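Local coordinates for protein alginate lyase (Chitinophaga sp. MD30, PDB 6KCW) that cleaves alginate as a polysaccharide lyase of family 36, by a mechanism in which lysine serves as both catalytic base and catalytic acid, at residues K170-A181 and T193-R204. Sequence-based numbering, arbitrary orientation.
Sequences KSNTGSNRDGRA and TAIRWTTNDAQR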
ATOM      1  N   LYS A 170       7.266  11.334  -5.527  1.00 44.23           N
ATOM      2  CA  LYS A 170       8.185  12.461  -5.456  1.00 41.39           C
ATOM      3  C   LYS A 170       7.533  13.560  -4.633  1.00 39.95           C
ATOM      4  O   LYS A 170       6.386  13.935  -4.898  1.00 40.52           O
ATOM      5  CB  LYS A 170       8.531  12.961  -6.857  1.00 38.35           C
ATOM      6  CG  LYS A 170       9.463  14.151  -6.929  1.00 39.47           C
ATOM      7  CD  LYS A 170       9.354  14.742  -8.327  1.00 34.68           C
ATOM      8  CE  LYS A 170      10.676  15.297  -8.819  1.00 42.42           C
ATOM      9  NZ  LYS A 170      10.828  16.738  -8.510  1.00 47.68           N
ATOM     10  N   SER A 171       8.255  14.057  -3.628  1.00 38.67           N
ATOM     11  CA  SER A 171       7.785  15.192  -2.845  1.00 36.89           C
ATOM     12  C   SER A 171       7.543  16.416  -3.726  1.00 39.17           C
ATOM     13  O   SER A 171       8.210  16.621  -4.748  1.00 36.62           O
ATOM     14  CB  SER A 171       8.805  15.548  -1.769  1.00 35.01           C
ATOM     15  OG  SER A 171       9.201  14.394  -1.074  1.00 41.03           O
ATOM     16  N   ASN A 172       6.584  17.244  -3.308  1.00 39.36           N
ATOM     17  CA  ASN A 172       6.440  18.567  -3.886  1.00 37.24           C
ATOM     18  C   ASN A 172       7.268  19.532  -3.043  1.00 37.92           C
ATOM     19  O   ASN A 172       7.897  19.138  -2.059  1.00 36.44           O
ATOM     20  CB  ASN A 172       4.967  18.961  -3.994  1.00 36.72           C
ATOM     21  CG  ASN A 172       4.352  19.384  -2.648  1.00 40.13           C
ATOM     22  OD1 ASN A 172       3.965  18.541  -1.826  1.00 38.48           O
ATOM     23  ND2 ASN A 172       4.241  20.691  -2.435  1.00 34.75           N
ATOM     24  N   THR A 173       7.325  20.794  -3.461  1.00 36.53           N
ATOM     25  CA  THR A 173       7.983  21.847  -2.699  1.00 38.05           C
ATOM     26  C   THR A 173       6.989  22.973  -2.445  1.00 38.07           C
ATOM     27  O   THR A 173       6.221  23.337  -3.341  1.00 40.81           O
ATOM     28  CB  THR A 173       9.189  22.428  -3.442  1.00 40.87           C
ATOM     29  OG1 THR A 173       8.724  23.134  -4.596  1.00 44.93           O
ATOM     30  CG2 THR A 173      10.128  21.354  -3.892  1.00 40.16           C
ATOM     31  N   GLY A 174       7.012  23.527  -1.233  1.00 36.98           N
ATOM     32  CA  GLY A 174       6.158  24.664  -0.912  1.00 36.92           C
ATOM     33  C   GLY A 174       4.706  24.417  -1.269  1.00 37.12           C
ATOM     34  O   GLY A 174       4.135  23.364  -0.967  1.00 36.17           O
ATOM     35  N   SER A 175       4.076  25.398  -1.914  1.00 38.65           N
ATOM     36  CA  SER A 175       2.710  25.240  -2.392  1.00 39.68           C
ATOM     37  C   SER A 175       2.649  24.838  -3.861  1.00 39.71           C
ATOM     38  O   SER A 175       1.571  24.896  -4.461  1.00 38.77           O
ATOM     39  CB  SER A 175       1.904  26.523  -2.152  1.00 41.69           C
ATOM     40  OG  SER A 175       1.504  26.626  -0.787  1.00 33.65           O
ATOM     41  N   ASN A 176       3.775  24.404  -4.437  1.00 39.45           N
ATOM     42  CA  ASN A 176       3.859  24.025  -5.842  1.00 39.23           C
ATOM     43  C   ASN A 176       3.293  22.628  -6.071  1.00 39.30           C
ATOM     44  O   ASN A 176       3.289  21.764  -5.179  1.00 34.40           O
ATOM     45  CB  ASN A 176       5.307  24.052  -6.346  1.00 35.61           C
ATOM     46  CG  ASN A 176       5.972  25.399  -6.151  1.00 38.57           C
ATOM     47  OD1 ASN A 176       5.528  26.413  -6.701  1.00 44.96           O
ATOM     48  ND2 ASN A 176       7.052  25.420  -5.371  1.00 35.92           N
ATOM     49  N   ARG A 177       2.820  22.418  -7.294  1.00 34.70           N
ATOM     50  CA  ARG A 177       2.347  21.113  -7.757  1.00 38.46           C
ATOM     51  C   ARG A 177       3.446  20.398  -8.530  1.00 38.70           C
ATOM     52  O   ARG A 177       3.271  20.012  -9.680  1.00 39.70           O
ATOM     53  CB  ARG A 177       1.094  21.279  -8.611  1.00 38.52           C
ATOM     54  CG  ARG A 177       0.247  20.021  -8.794  1.00 38.30           C
ATOM     55  CD  ARG A 177      -0.512  20.067 -10.118  1.00 39.14           C
ATOM     56  NE  ARG A 177      -1.246  18.829 -10.380  1.00 47.97           N
ATOM     57  CZ  ARG A 177      -1.331  18.253 -11.580  1.00 48.45           C
ATOM     58  NH1 ARG A 177      -0.717  18.798 -12.623  1.00 47.92           N
ATOM     59  NH2 ARG A 177      -2.017  17.127 -11.737  1.00 44.06           N
ATOM     60  N   ASP A 178       4.608  20.236  -7.904  1.00 38.72           N
ATOM     61  CA  ASP A 178       5.760  19.639  -8.559  1.00 36.71           C
ATOM     62  C   ASP A 178       6.100  18.259  -8.005  1.00 39.94           C
ATOM     63  O   ASP A 178       7.141  17.699  -8.359  1.00 44.89           O
ATOM     64  CB  ASP A 178       6.966  20.587  -8.471  1.00 36.85           C
ATOM     65  CG  ASP A 178       7.284  21.022  -7.050  1.00 40.24           C
ATOM     66  OD1 ASP A 178       6.456  20.791  -6.134  1.00 38.07           O
ATOM     67  OD2 ASP A 178       8.370  21.617  -6.856  1.00 40.26           O
ATOM     68  N   GLY A 179       5.236  17.677  -7.179  1.00 39.05           N
ATOM     69  CA  GLY A 179       5.424  16.312  -6.733  1.00 38.23           C
ATOM     70  C   GLY A 179       4.998  15.320  -7.797  1.00 35.31           C
ATOM     71  O   GLY A 179       4.743  15.666  -8.950  1.00 38.35           O
ATOM     72  N   ARG A 180       4.910  14.054  -7.394  1.00 35.71           N
ATOM     73  CA  ARG A 180       4.525  13.012  -8.336  1.00 35.24           C
ATOM     74  C   ARG A 180       3.962  11.819  -7.580  1.00 34.29           C
ATOM     75  O   ARG A 180       4.509  11.424  -6.548  1.00 35.40           O
ATOM     76  CB  ARG A 180       5.722  12.556  -9.185  1.00 36.12           C
ATOM     77  CG  ARG A 180       5.332  11.868 -10.474  1.00 38.78           C
ATOM     78  CD  ARG A 180       5.224  12.889 -11.630  1.00 41.39           C
ATOM     79  NE  ARG A 180       5.164  12.196 -12.918  1.00 49.58           N
ATOM     80  CZ  ARG A 180       6.179  12.101 -13.774  1.00 47.51           C
ATOM     81  NH1 ARG A 180       7.340  12.681 -13.499  1.00 45.59           N
ATOM     82  NH2 ARG A 180       6.024  11.447 -14.920  1.00 43.43           N
ATOM     83  N   ALA A 181       2.894  11.228  -8.119  1.00 32.54           N
ATOM     84  CA  ALA A 181       2.373   9.949  -7.637  1.00 38.18           C
ATOM     85  C   ALA A 181       2.174   9.019  -8.827  1.00 34.74           C
ATOM     86  O   ALA A 181       1.466   9.371  -9.774  1.00 38.74           O
ATOM     87  CB  ALA A 181       1.054  10.144  -6.876  1.00 31.31           C
ATOM     88  N   THR A 193       0.629  11.004 -12.293  1.00 42.76           N
ATOM     89  CA  THR A 193       0.209  12.395 -12.249  1.00 38.54           C
ATOM     90  C   THR A 193       1.179  13.232 -11.430  1.00 41.19           C
ATOM     91  O   THR A 193       1.762  12.761 -10.446  1.00 41.34           O
ATOM     92  CB  THR A 193      -1.184  12.560 -11.639  1.00 41.81           C
ATOM     93  OG1 THR A 193      -1.491  13.962 -11.549  1.00 39.46           O
ATOM     94  CG2 THR A 193      -1.214  11.978 -10.246  1.00 37.20           C
ATOM     95  N   ALA A 194       1.330  14.490 -11.831  1.00 37.54           N
ATOM     96  CA  ALA A 194       1.951  15.438 -10.935  1.00 34.29           C
ATOM     97  C   ALA A 194       0.947  15.764  -9.838  1.00 38.99           C
ATOM     98  O   ALA A 194      -0.264  15.598 -10.009  1.00 43.13           O
ATOM     99  CB  ALA A 194       2.405  16.682 -11.699  1.00 36.89           C
ATOM    100  N   ILE A 195       1.449  16.195  -8.683  1.00 38.96           N
ATOM    101  CA  ILE A 195       0.618  16.252  -7.486  1.00 34.22           C
ATOM    102  C   ILE A 195       1.255  17.208  -6.496  1.00 34.43           C
ATOM    103  O   ILE A 195       2.463  17.448  -6.524  1.00 33.99           O
ATOM    104  CB  ILE A 195       0.450  14.836  -6.878  1.00 34.14           C
ATOM    105  CG1 ILE A 195      -0.758  14.764  -5.949  1.00 34.86           C
ATOM    106  CG2 ILE A 195       1.700  14.432  -6.133  1.00 33.91           C
ATOM    107  CD1 ILE A 195      -0.931  13.402  -5.283  1.00 31.44           C
ATOM    108  N   ARG A 196       0.430  17.765  -5.615  1.00 35.13           N
ATOM    109  CA  ARG A 196       0.879  18.512  -4.453  1.00 30.99           C
ATOM    110  C   ARG A 196       0.586  17.651  -3.235  1.00 34.76           C
ATOM    111  O   ARG A 196      -0.574  17.297  -2.996  1.00 36.07           O
ATOM    112  CB  ARG A 196       0.171  19.867  -4.390  1.00 38.41           C
ATOM    113  CG  ARG A 196       0.426  20.716  -3.146  1.00 38.12           C
ATOM    114  CD  ARG A 196       0.052  22.172  -3.411  1.00 35.32           C
ATOM    115  NE  ARG A 196      -1.346  22.318  -3.809  1.00 39.06           N
ATOM    116  CZ  ARG A 196      -2.004  23.480  -3.842  1.00 46.99           C
ATOM    117  NH1 ARG A 196      -1.399  24.621  -3.501  1.00 40.31           N
ATOM    118  NH2 ARG A 196      -3.283  23.503  -4.201  1.00 44.32           N
ATOM    119  N   TRP A 197       1.638  17.260  -2.509  1.00 35.07           N
ATOM    120  CA  TRP A 197       1.477  16.458  -1.299  1.00 38.98           C
ATOM    121  C   TRP A 197       1.259  17.319  -0.068  1.00 40.91           C
ATOM    122  O   TRP A 197       0.399  17.009   0.763  1.00 36.95           O
ATOM    123  CB  TRP A 197       2.703  15.578  -1.046  1.00 37.99           C
ATOM    124  CG  TRP A 197       2.953  14.567  -2.095  1.00 39.08           C
ATOM    125  CD1 TRP A 197       3.903  14.619  -3.048  1.00 36.63           C
ATOM    126  CD2 TRP A 197       2.240  13.338  -2.293  1.00 37.12           C
ATOM    127  NE1 TRP A 197       3.833  13.504  -3.842  1.00 39.86           N
ATOM    128  CE2 TRP A 197       2.820  12.698  -3.396  1.00 35.91           C
ATOM    129  CE3 TRP A 197       1.168  12.720  -1.639  1.00 35.94           C
ATOM    130  CZ2 TRP A 197       2.369  11.464  -3.875  1.00 34.16           C
ATOM    131  CZ3 TRP A 197       0.717  11.506  -2.110  1.00 35.89           C
ATOM    132  CH2 TRP A 197       1.318  10.888  -3.223  1.00 37.19           C
ATOM    133  N   THR A 198       2.046  18.384   0.063  1.00 39.76           N
ATOM    134  CA  THR A 198       2.109  19.178   1.276  1.00 37.10           C
ATOM    135  C   THR A 198       2.200  20.652   0.903  1.00 40.14           C
ATOM    136  O   THR A 198       2.655  21.009  -0.192  1.00 38.75           O
ATOM    137  CB  THR A 198       3.329  18.780   2.123  1.00 40.25           C
ATOM    138  OG1 THR A 198       4.519  18.960   1.350  1.00 37.37           O
ATOM    139  CG2 THR A 198       3.260  17.311   2.532  1.00 39.88           C
ATOM    140  N   THR A 199       1.755  21.518   1.825  1.00 37.01           N
ATOM    141  CA  THR A 199       2.129  22.922   1.765  1.00 37.29           C
ATOM    142  C   THR A 199       3.071  23.330   2.890  1.00 38.34           C
ATOM    143  O   THR A 199       3.629  24.434   2.839  1.00 36.69           O
ATOM    144  CB  THR A 199       0.888  23.831   1.758  1.00 36.63           C
ATOM    145  OG1 THR A 199      -0.069  23.373   2.718  1.00 35.30           O
ATOM    146  CG2 THR A 199       0.248  23.841   0.367  1.00 35.62           C
ATOM    147  N   ASN A 200       3.291  22.456   3.869  1.00 36.77           N
ATOM    148  CA  ASN A 200       4.269  22.656   4.935  1.00 39.76           C
ATOM    149  C   ASN A 200       5.550  21.910   4.571  1.00 40.45           C
ATOM    150  O   ASN A 200       5.565  20.674   4.561  1.00 42.08           O
ATOM    151  CB  ASN A 200       3.711  22.146   6.261  1.00 34.86           C
ATOM    152  CG  ASN A 200       4.742  22.151   7.373  1.00 39.50           C
ATOM    153  OD1 ASN A 200       5.679  22.943   7.377  1.00 39.55           O
ATOM    154  ND2 ASN A 200       4.570  21.246   8.337  1.00 44.95           N
ATOM    155  N   ASP A 201       6.631  22.663   4.305  1.00 39.16           N
ATOM    156  CA  ASP A 201       7.910  22.073   3.904  1.00 35.58           C
ATOM    157  C   ASP A 201       8.540  21.207   4.992  1.00 35.63           C
ATOM    158  O   ASP A 201       9.370  20.360   4.674  1.00 41.88           O
ATOM    159  CB  ASP A 201       8.919  23.158   3.513  1.00 33.97           C
ATOM    160  CG  ASP A 201       8.665  23.740   2.134  1.00 37.95           C
ATOM    161  OD1 ASP A 201       8.044  23.056   1.297  1.00 38.26           O
ATOM    162  OD2 ASP A 201       9.099  24.892   1.891  1.00 37.53           O
ATOM    163  N   ALA A 202       8.199  21.410   6.263  1.00 38.42           N
ATOM    164  CA  ALA A 202       8.728  20.545   7.314  1.00 38.54           C
ATOM    165  C   ALA A 202       8.126  19.149   7.273  1.00 37.50           C
ATOM    166  O   ALA A 202       8.595  18.266   7.999  1.00 41.49           O
ATOM    167  CB  ALA A 202       8.487  21.165   8.702  1.00 32.26           C
ATOM    168  N   GLN A 203       7.099  18.936   6.454  1.00 37.75           N
ATOM    169  CA  GLN A 203       6.433  17.646   6.336  1.00 38.88           C
ATOM    170  C   GLN A 203       6.472  17.099   4.908  1.00 41.34           C
ATOM    171  O   GLN A 203       5.692  16.204   4.583  1.00 42.03           O
ATOM    172  CB  GLN A 203       4.982  17.762   6.807  1.00 40.70           C
ATOM    173  CG  GLN A 203       4.787  18.044   8.308  1.00 40.67           C
ATOM    174  CD  GLN A 203       5.305  16.914   9.192  1.00 43.30           C
ATOM    175  OE1 GLN A 203       5.596  15.809   8.716  1.00 42.72           O
ATOM    176  NE2 GLN A 203       5.438  17.191  10.479  1.00 41.66           N
ATOM    177  N   ARG A 204       7.346  17.622   4.041  1.00 39.19           N
ATOM    178  CA  ARG A 204       7.301  17.277   2.619  1.00 38.09           C
ATOM    179  C   ARG A 204       7.968  15.954   2.284  1.00 38.49           C
ATOM    180  O   ARG A 204       7.762  15.451   1.176  1.00 40.54           O
ATOM    181  CB  ARG A 204       7.963  18.372   1.785  1.00 36.77           C
ATOM    182  CG  ARG A 204       9.381  18.671   2.220  1.00 34.78           C
ATOM    183  CD  ARG A 204       9.912  19.864   1.455  1.00 39.97           C
ATOM    184  NE  ARG A 204      10.056  19.494   0.054  1.00 44.02           N
ATOM    185  CZ  ARG A 204      11.195  19.108  -0.504  1.00 38.08           C
ATOM    186  NH1 ARG A 204      12.309  19.071   0.209  1.00 43.87           N
ATOM    187  NH2 ARG A 204      11.212  18.764  -1.777  1.00 37.97           N
TER
HETATM  188  O   HOH W   1       6.028  16.227  -0.361  1.00 30.00           O
HETATM  189  O   HOH W   2       5.207  21.750   1.324  1.00 36.40           O
HETATM  190  O   HOH W   3       3.077  26.691   1.131  1.00 35.22           O
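Lys170 O receives a weak bond from the indole NE1 of Trp197, whose side chain also touches Ile98 and Ile134 in the second sheet of a probable concanavalin-like beta sandwich. Ser171 OG donates to Arg204 O at 2.9 Å. Buried Asn172 has CG between its backbone N and carbonyl carbon (chi1 77°), turning the amide onto the backbone of 197-198. Asn172 OD1 accepts from Thr198 N at 2.7 Å and, more weakly, from Trp197 N. Asn172 ND2 donates to Thr198 O at 2.8 Å, near the amide plane. Asn172 O meets Arg204 NE at 3.0 Å, at the guanidinium edge. With an alanine at Asn172, Thr198 N and O would probably lose their amide partner and the loops be joined less firmly. In the type II' turn Thr173-Asn176, Gly174 N reaches the syn lone pair of Asp201 OD1 at 2.8 Å. Ser175 O takes a weak bond from Arg196 NH1, a guanidinium also salt-bridged to Asp138. Ala181, in the sheet-edge hairpin of strands 179-185 and 188-195, pairs regularly: its N meets Thr193 O at 3.0 Å, while its CB packs 3.5 Å from Trp197 CZ2. Beyond the hairpin, side chains gripping backbone thus replace strand pairing in joining the two loops.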